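PDB 5MQ6: polycyclic ketone monooxygenase from Myceliophthora thermophila, which inserts a single oxygen atom next to the carbonyl of ketones, polycyclic ones above all, to give esters or lactones, using FAD and NADPH. Local coordinates for residues I186-D190 with E191-W195; K321-K325 with K326-R330; R400-T403 with D404-K408. All coordinates share one frame; numbering follows the deposited sequence.

Interaction 1: I186-D190 with E191-W195; sequences IRWDD and ESRLW
Trp188 and Trp195 meet in a T-shaped pair on one face of a beta hairpin: the edge of Trp188 points at the face of Trp195, with ring planes 60° apart and CE3 of Trp188 3.5 Å from NE1 of Trp195. The two are a non-hydrogen-bonded antiparallel pair. CG of Trp188 lies anti to the backbone N (chi1 177°) while CG of Trp195 is turned beside its own (chi1 -73°), and the two side chains cross at about a right angle. CB of Trp188 adds a CH-pi contact over the six-membered ring of Trp195, 3.9 Å from its centroid, and CG2 of Ile186 touches CE3 of that ring at 3.4 Å.

Among the polar contacts, Asp189 N donates to Leu194 O (2.9 Å). Arg193 N gives Asp189 O a weak, bent bond (2.7 Å). Arg193 and Leu194 thus both face Asp189, a G1 beta bulge. The carboxylate of Asp189 reaches back into the turn, where OD1 takes the amide N of Glu191 at 3.0 Å on its anti side, tilted out of the carboxylate plane. Beyond the hairpin, Asp190 forms a salt bridge with Arg499.

Replacing Trp195 by an alanine is likely to leave the Trp188 edge without its facing ring, remove the ring that Ile186 CG2 touches and lose the indole N-H bond to Pro525 O. The chemistry is mixed: ring contacts on the tryptophan face join the strands together with the Asp189-Leu194 backbone bond, while the Asp189 carboxylate and the Arg193 amide shape the turn.

Interaction 2: K321-K325 with K326-R330; sequences KIARK and KGWQR
CG of Trp328 sits between its backbone N and carbonyl carbon (chi1 65°), and chi2 of -98° turns the indole so that one face lies against Ile322 and Ala323. CA of Ala323 stands 3.5 Å from the centroid of the five-membered ring, only 1° off its normal, a CH-pi contact; CB of the same residue reaches NE1 at 3.6 Å. Farther along the ring, the Ile322 side chain runs beside the indole, pointing the same way, and its CG2 meets CZ3 at 3.7 Å. The Ile322 carbonyl O covers the same face, 3.4 Å from CE3.

The backbone bends twice to allow this: an inverse gamma turn centres on Ala323, and a type II beta turn runs from Lys325 to Trp328. Gly327, the N-cap of helix 328-340, has a positive phi, and at its backbone angles a CB would jam against the preceding carbonyl O. Lys325 O approaches the indole edge in its plane, 3.2 Å from CD1.

Arg324 NH1 bonds Lys321 O at 3.0 Å, while its NH2 forms a salt bridge with Glu349. Between two helices, then, the indole face is closed by backbone atoms, a carbonyl O included, and aliphatic carbon, while Arg324 ties its charge to Lys321 O and Glu349.

Interaction 3: R400-T403 with D404-K408; sequences RART and DSIVK
Ser405 OG donates to Arg402 O at 2.6 Å, one turn back along the helix, its hydroxyl placed between the backbone N and the carbonyl carbon (chi1 67°). The same carbonyl O also accepts from Ile406 N at 3.1 Å, so two donors grip it. Thr403 O is shared as well: Val407 N meets it at 3.1 Å with a straight N-H approach of 166°, whereas Ile406 N comes from above the carbonyl plane at 3.3 Å. Asp404 N to Arg400 O (2.8 Å) and Ser405 N to Ala401 O continue the regular i to i+4 pattern. Outward of these, the carboxylate of Asp404 forms a salt bridge with Lys417.

This is the C-terminal end of helix 378-406. Val407 is the first residue to leave helical geometry, yet its amide still completes a helical bond to Thr403.

Packing across this last turn centres on Arg402 and Ile406. CD1 of Ile406 lies over the centre of one face of the Arg402 guanidinium, 3.9 Å from CZ, and also touches CG of Arg402 at 3.7 Å. A bend at chi3 turns the arginine's end over this methyl, and its NH2 is held by the carbonyls of Ser430 and Val305. Leu434 of helix 433-436 packs against Arg402, Thr403 and Ile406, while Val407 meets Thr412, Ala413 and Leu416 of the next helix, 410-416.

From the N terminus, interaction 1 comes first and closes the hairpin of strands 181-189 and 194-201, part of the mixed sheet that includes strand 78-84; the side chain of Ile186 is about 7 Å from the bound FAD. Interaction 2 follows, joining helix 315-322 to helix 328-340 through a short loop. Interaction 3 is last, at the C-terminal end of helix 378-406, where the chain leaves for helix 410-416. Each closes before the next opens, so none nests or crosses. None touches another. The nearest atoms of interactions 1 and 2 are about 24 Å apart. Those of interactions 1 and 3, which lie on opposite sides of the chain's centre, are about 41 Å apart.

Interaction 1: I186-D190 with E191-W195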
loop_
_atom_site.group_PDB
_atom_site.type_symbol
_atom_site.label_atom_id
_atom_site.label_comp_id
_atom_site.label_asym_id
_atom_site.label_seq_id
_atom_site.Cartn_x
_atom_site.Cartn_y
_atom_site.Cartn_z
ATOM N N ILE A 186 9.402 -17.244 10.515
ATOM C CA ILE A 186 9.932 -16.521 11.667
ATOM C C ILE A 186 9.456 -17.335 12.872
ATOM O O ILE A 186 8.250 -17.530 13.109
ATOM C CB ILE A 186 9.345 -15.123 11.623
ATOM C CG1 ILE A 186 9.700 -14.448 10.283
ATOM C CG2 ILE A 186 9.774 -14.308 12.810
ATOM C CD1 ILE A 186 9.065 -13.086 10.154
ATOM N N ARG A 187 10.405 -17.851 13.646
ATOM C CA ARG A 187 10.093 -18.796 14.673
ATOM C C ARG A 187 10.769 -18.415 15.968
ATOM O O ARG A 187 11.983 -18.277 15.998
ATOM C CB ARG A 187 10.605 -20.160 14.203
ATOM C CG ARG A 187 10.309 -21.300 15.159
ATOM C CD ARG A 187 10.750 -22.720 14.624
ATOM N NE ARG A 187 10.047 -23.019 13.354
ATOM C CZ ARG A 187 8.835 -23.569 13.244
ATOM N NH1 ARG A 187 8.107 -23.941 14.311
ATOM N NH2 ARG A 187 8.340 -23.731 12.057
ATOM N N TRP A 188 9.992 -18.288 17.040
ATOM C CA TRP A 188 10.524 -17.979 18.363
ATOM C C TRP A 188 11.066 -19.274 18.991
ATOM O O TRP A 188 10.390 -20.314 18.948
ATOM C CB TRP A 188 9.414 -17.499 19.272
ATOM C CG TRP A 188 9.827 -17.209 20.730
ATOM C CD1 TRP A 188 9.455 -17.863 21.812
ATOM C CD2 TRP A 188 10.667 -16.143 21.175
ATOM N NE1 TRP A 188 9.996 -17.298 22.937
ATOM C CE2 TRP A 188 10.766 -16.246 22.574
ATOM C CE3 TRP A 188 11.342 -15.119 20.527
ATOM C CZ2 TRP A 188 11.490 -15.371 23.330
ATOM C CZ3 TRP A 188 12.114 -14.241 21.298
ATOM C CH2 TRP A 188 12.162 -14.358 22.645
ATOM N N ASP A 189 12.224 -19.169 19.627
ATOM C CA ASP A 189 12.849 -20.275 20.316
ATOM C C ASP A 189 12.792 -20.030 21.826
ATOM O O ASP A 189 13.567 -19.190 22.301
ATOM C CB ASP A 189 14.287 -20.349 19.810
ATOM C CG ASP A 189 15.041 -21.560 20.312
ATOM O OD1 ASP A 189 14.710 -22.145 21.374
ATOM O OD2 ASP A 189 16.008 -21.902 19.596
ATOM N N ASP A 190 11.878 -20.756 22.552
ATOM C CA ASP A 190 11.663 -20.622 23.999
ATOM C C ASP A 190 12.960 -20.837 24.751
ATOM O O ASP A 190 13.132 -20.288 25.834
ATOM C CB ASP A 190 10.551 -21.544 24.566
ATOM C CG ASP A 190 9.082 -21.102 24.158
ATOM O OD1 ASP A 190 8.592 -20.032 24.647
ATOM O OD2 ASP A 190 8.363 -21.830 23.378
ATOM N N GLU A 191 13.877 -21.618 24.219
ATOM C CA GLU A 191 15.098 -21.924 24.975
ATOM C C GLU A 191 16.066 -20.787 24.954
ATOM O O GLU A 191 16.297 -20.196 25.953
ATOM C CB GLU A 191 15.777 -23.223 24.505
ATOM C CG GLU A 191 14.990 -24.463 24.928
ATOM C CD GLU A 191 15.847 -25.732 25.040
ATOM O OE1 GLU A 191 17.062 -25.724 24.677
ATOM O OE2 GLU A 191 15.284 -26.750 25.514
ATOM N N SER A 192 16.616 -20.465 23.810
ATOM C CA SER A 192 17.515 -19.327 23.695
ATOM C C SER A 192 16.845 -17.911 23.688
ATOM O O SER A 192 17.560 -16.904 23.684
ATOM C CB SER A 192 18.236 -19.464 22.401
ATOM O OG SER A 192 17.293 -19.466 21.377
ATOM N N ARG A 193 15.514 -17.840 23.671
ATOM C CA ARG A 193 14.826 -16.561 23.683
ATOM C C ARG A 193 15.253 -15.661 22.506
ATOM O O ARG A 193 15.701 -14.550 22.707
ATOM C CB ARG A 193 15.160 -15.819 24.969
ATOM C CG ARG A 193 14.955 -16.694 26.184
ATOM C CD ARG A 193 13.610 -16.454 26.726
ATOM N NE ARG A 193 13.491 -16.514 28.163
ATOM C CZ ARG A 193 14.163 -15.759 29.018
ATOM N NH1 ARG A 193 15.133 -14.951 28.632
ATOM N NH2 ARG A 193 13.910 -15.865 30.307
ATOM N N LEU A 194 15.206 -16.221 21.307
ATOM C CA LEU A 194 15.553 -15.498 20.101
ATOM C C LEU A 194 14.576 -15.915 19.036
ATOM O O LEU A 194 14.049 -17.030 19.073
ATOM C CB LEU A 194 16.955 -15.850 19.643
ATOM C CG LEU A 194 18.127 -15.270 20.430
ATOM C CD1 LEU A 194 19.459 -15.967 20.110
ATOM C CD2 LEU A 194 18.313 -13.775 20.251
ATOM N N TRP A 195 14.308 -14.993 18.117
ATOM C CA TRP A 195 13.636 -15.303 16.884
ATOM C C TRP A 195 14.677 -15.882 15.877
ATOM O O TRP A 195 15.800 -15.390 15.830
ATOM C CB TRP A 195 13.048 -14.011 16.284
ATOM C CG TRP A 195 11.881 -13.553 17.025
ATOM C CD1 TRP A 195 11.852 -12.548 17.978
ATOM C CD2 TRP A 195 10.586 -14.072 16.938
ATOM N NE1 TRP A 195 10.565 -12.413 18.494
ATOM C CE2 TRP A 195 9.755 -13.309 17.850
ATOM C CE3 TRP A 195 9.989 -15.053 16.133
ATOM C CZ2 TRP A 195 8.378 -13.555 18.013
ATOM C CZ3 TRP A 195 8.591 -15.294 16.301
ATOM C CH2 TRP A 195 7.828 -14.542 17.223
#

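Interaction 2: K321-K325 with K326-R330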
loop_
_atom_site.group_PDB
_atom_site.type_symbol
_atom_site.label_atom_id
_atom_site.label_comp_id
_atom_site.label_asym_id
_atom_site.label_seq_id
_atom_site.Cartn_x
_atom_site.Cartn_y
_atom_site.Cartn_z
ATOM N N LYS A 321 6.316 28.743 3.250
ATOM C CA LYS A 321 5.031 28.041 3.331
ATOM C C LYS A 321 5.102 26.519 3.499
ATOM O O LYS A 321 4.052 25.878 3.689
ATOM C CB LYS A 321 4.245 28.388 2.064
ATOM C CG LYS A 321 3.618 29.792 2.109
ATOM C CD LYS A 321 3.535 30.431 0.720
ATOM C CE LYS A 321 2.572 29.716 -0.229
ATOM N NZ LYS A 321 1.134 29.844 0.171
ATOM N N ILE A 322 6.293 25.944 3.385
ATOM C CA ILE A 322 6.462 24.487 3.482
ATOM C C ILE A 322 7.343 24.191 4.677
ATOM O O ILE A 322 6.847 23.811 5.734
ATOM C CB ILE A 322 6.987 23.894 2.180
ATOM C CG1 ILE A 322 5.993 24.255 1.034
ATOM C CG2 ILE A 322 7.170 22.394 2.350
ATOM C CD1 ILE A 322 6.504 24.022 -0.373
ATOM N N ALA A 323 8.628 24.431 4.566
ATOM C CA ALA A 323 9.501 24.167 5.679
ATOM C C ALA A 323 9.383 25.316 6.702
ATOM O O ALA A 323 10.326 25.994 6.977
ATOM C CB ALA A 323 10.952 23.958 5.205
ATOM N N ARG A 324 8.247 25.455 7.347
ATOM C CA ARG A 324 7.922 26.682 8.022
ATOM C C ARG A 324 8.571 26.747 9.369
ATOM O O ARG A 324 8.680 27.816 9.897
ATOM C CB ARG A 324 6.421 26.816 8.255
ATOM C CG ARG A 324 5.620 26.713 6.989
ATOM C CD ARG A 324 4.492 25.681 7.103
ATOM N NE ARG A 324 3.346 26.288 7.713
ATOM C CZ ARG A 324 2.332 26.868 7.067
ATOM N NH1 ARG A 324 2.199 26.872 5.773
ATOM N NH2 ARG A 324 1.396 27.432 7.778
ATOM N N LYS A 325 8.937 25.624 9.943
ATOM C CA LYS A 325 9.483 25.627 11.308
ATOM C C LYS A 325 9.880 24.222 11.749
ATOM O O LYS A 325 9.629 23.307 10.992
ATOM C CB LYS A 325 8.483 26.231 12.277
ATOM C CG LYS A 325 7.618 25.267 13.048
ATOM C CD LYS A 325 6.628 24.567 12.179
ATOM C CE LYS A 325 5.559 23.980 13.077
ATOM N NZ LYS A 325 4.719 25.024 13.728
ATOM N N LYS A 326 10.456 24.051 12.953
ATOM C CA LYS A 326 10.930 22.721 13.374
ATOM C C LYS A 326 9.745 21.841 13.498
ATOM O O LYS A 326 8.817 22.230 14.107
ATOM C CB LYS A 326 11.654 22.730 14.739
ATOM C CG LYS A 326 12.903 23.576 14.723
ATOM C CD LYS A 326 13.517 23.720 16.122
ATOM C CE LYS A 326 12.755 24.714 17.034
ATOM N NZ LYS A 326 13.349 26.083 16.978
ATOM N N GLY A 327 9.753 20.672 12.914
ATOM C CA GLY A 327 8.598 19.746 13.059
ATOM C C GLY A 327 7.552 20.063 12.018
ATOM O O GLY A 327 6.414 19.648 12.130
ATOM N N TRP A 328 7.938 20.754 10.951
ATOM C CA TRP A 328 6.937 21.174 9.989
ATOM C C TRP A 328 6.232 20.036 9.259
ATOM O O TRP A 328 5.063 20.135 8.940
ATOM C CB TRP A 328 7.536 22.137 8.992
ATOM C CG TRP A 328 8.614 21.542 8.113
ATOM C CD1 TRP A 328 9.965 21.636 8.296
ATOM C CD2 TRP A 328 8.410 20.857 6.869
ATOM N NE1 TRP A 328 10.618 21.007 7.264
ATOM C CE2 TRP A 328 9.687 20.521 6.370
ATOM C CE3 TRP A 328 7.282 20.479 6.147
ATOM C CZ2 TRP A 328 9.873 19.784 5.224
ATOM C CZ3 TRP A 328 7.473 19.750 4.913
ATOM C CH2 TRP A 328 8.763 19.410 4.498
ATOM N N GLN A 329 6.941 18.959 8.990
ATOM C CA GLN A 329 6.367 17.930 8.156
ATOM C C GLN A 329 5.212 17.161 8.838
ATOM O O GLN A 329 4.158 16.885 8.203
ATOM C CB GLN A 329 7.462 17.011 7.617
ATOM C CG GLN A 329 6.963 15.997 6.619
ATOM C CD GLN A 329 8.085 15.257 5.899
ATOM O OE1 GLN A 329 9.143 14.948 6.485
ATOM N NE2 GLN A 329 7.860 14.955 4.650
ATOM N N ARG A 330 5.364 16.854 10.131
ATOM C CA ARG A 330 4.277 16.230 10.825
ATOM C C ARG A 330 3.018 17.147 10.876
ATOM O O ARG A 330 1.901 16.734 10.698
ATOM C CB ARG A 330 4.803 15.722 12.189
ATOM C CG ARG A 330 3.772 15.301 13.156
ATOM C CD ARG A 330 3.308 13.874 12.951
ATOM N NE ARG A 330 4.246 12.787 13.282
ATOM C CZ ARG A 330 4.407 12.218 14.477
ATOM N NH1 ARG A 330 3.809 12.706 15.560
ATOM N NH2 ARG A 330 5.195 11.139 14.606
#

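Interaction 3: R400-T403 with D404-K408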
loop_
_atom_site.group_PDB
_atom_site.type_symbol
_atom_site.label_atom_id
_atom_site.label_comp_id
_atom_site.label_asym_id
_atom_site.label_seq_id
_atom_site.Cartn_x
_atom_site.Cartn_y
_atom_site.Cartn_z
ATOM N N ARG A 400 -17.326 13.163 -12.578
ATOM C CA ARG A 400 -17.994 12.724 -13.822
ATOM C C ARG A 400 -18.124 13.825 -14.853
ATOM O O ARG A 400 -17.989 13.599 -16.072
ATOM C CB ARG A 400 -19.372 12.199 -13.516
ATOM C CG ARG A 400 -19.490 10.776 -12.900
ATOM C CD ARG A 400 -20.940 10.617 -12.324
ATOM N NE ARG A 400 -20.715 9.875 -11.197
ATOM C CZ ARG A 400 -21.095 9.972 -9.951
ATOM N NH1 ARG A 400 -22.024 10.783 -9.415
ATOM N NH2 ARG A 400 -20.478 9.085 -9.221
ATOM N N ALA A 401 -18.385 15.016 -14.357
ATOM C CA ALA A 401 -18.507 16.186 -15.235
ATOM C C ALA A 401 -17.175 16.557 -15.865
ATOM O O ALA A 401 -17.124 16.969 -17.046
ATOM C CB ALA A 401 -18.998 17.348 -14.403
ATOM N N ARG A 402 -16.103 16.438 -15.075
ATOM C CA ARG A 402 -14.771 16.702 -15.566
ATOM C C ARG A 402 -14.508 15.749 -16.729
ATOM O O ARG A 402 -13.993 16.142 -17.807
ATOM C CB ARG A 402 -13.681 16.528 -14.467
ATOM C CG ARG A 402 -12.322 16.819 -15.023
ATOM C CD ARG A 402 -11.224 17.365 -14.102
ATOM N NE ARG A 402 -10.340 16.322 -14.052
ATOM C CZ ARG A 402 -9.120 16.161 -14.500
ATOM N NH1 ARG A 402 -8.263 17.074 -14.816
ATOM N NH2 ARG A 402 -8.723 14.953 -14.383
ATOM N N THR A 403 -14.878 14.502 -16.542
ATOM C CA THR A 403 -14.667 13.472 -17.566
ATOM C C THR A 403 -15.495 13.818 -18.781
ATOM O O THR A 403 -15.002 13.799 -19.895
ATOM C CB THR A 403 -15.063 12.073 -17.010
ATOM O OG1 THR A 403 -14.145 11.708 -15.970
ATOM C CG2 THR A 403 -15.040 11.008 -18.046
ATOM N N ASP A 404 -16.746 14.155 -18.524
ATOM C CA ASP A 404 -17.630 14.646 -19.589
ATOM C C ASP A 404 -17.030 15.771 -20.449
ATOM O O ASP A 404 -17.054 15.687 -21.668
ATOM C CB ASP A 404 -19.031 14.935 -19.021
ATOM C CG ASP A 404 -19.991 13.901 -19.482
ATOM O OD1 ASP A 404 -20.330 13.962 -20.643
ATOM O OD2 ASP A 404 -20.360 12.955 -18.781
ATOM N N SER A 405 -16.408 16.735 -19.818
ATOM C CA SER A 405 -15.817 17.877 -20.506
ATOM C C SER A 405 -14.547 17.583 -21.301
ATOM O O SER A 405 -14.284 18.229 -22.253
ATOM C CB SER A 405 -15.520 18.977 -19.473
ATOM O OG SER A 405 -14.467 18.599 -18.543
ATOM N N ILE A 406 -13.736 16.624 -20.888
ATOM C CA ILE A 406 -12.437 16.395 -21.524
ATOM C C ILE A 406 -12.583 15.430 -22.688
ATOM O O ILE A 406 -11.992 15.598 -23.728
ATOM C CB ILE A 406 -11.446 15.827 -20.487
ATOM C CG1 ILE A 406 -11.015 16.929 -19.510
ATOM C CG2 ILE A 406 -10.242 15.160 -21.166
ATOM C CD1 ILE A 406 -10.482 16.366 -18.201
ATOM N N VAL A 407 -13.352 14.391 -22.507
ATOM C CA VAL A 407 -13.352 13.308 -23.440
ATOM C C VAL A 407 -14.374 13.598 -24.544
ATOM O O VAL A 407 -15.597 13.573 -24.307
ATOM C CB VAL A 407 -13.694 12.009 -22.740
ATOM C CG1 VAL A 407 -13.816 10.887 -23.782
ATOM C CG2 VAL A 407 -12.570 11.679 -21.722
ATOM N N LYS A 408 -13.862 13.800 -25.751
ATOM C CA LYS A 408 -14.645 14.431 -26.816
ATOM C C LYS A 408 -15.708 13.515 -27.299
ATOM O O LYS A 408 -16.832 13.886 -27.363
ATOM C CB LYS A 408 -13.771 14.957 -27.976
ATOM C CG LYS A 408 -13.162 16.278 -27.588
ATOM C CD LYS A 408 -12.372 16.884 -28.719
ATOM C CE LYS A 408 -10.968 16.335 -28.728
ATOM N NZ LYS A 408 -10.195 16.908 -29.844
#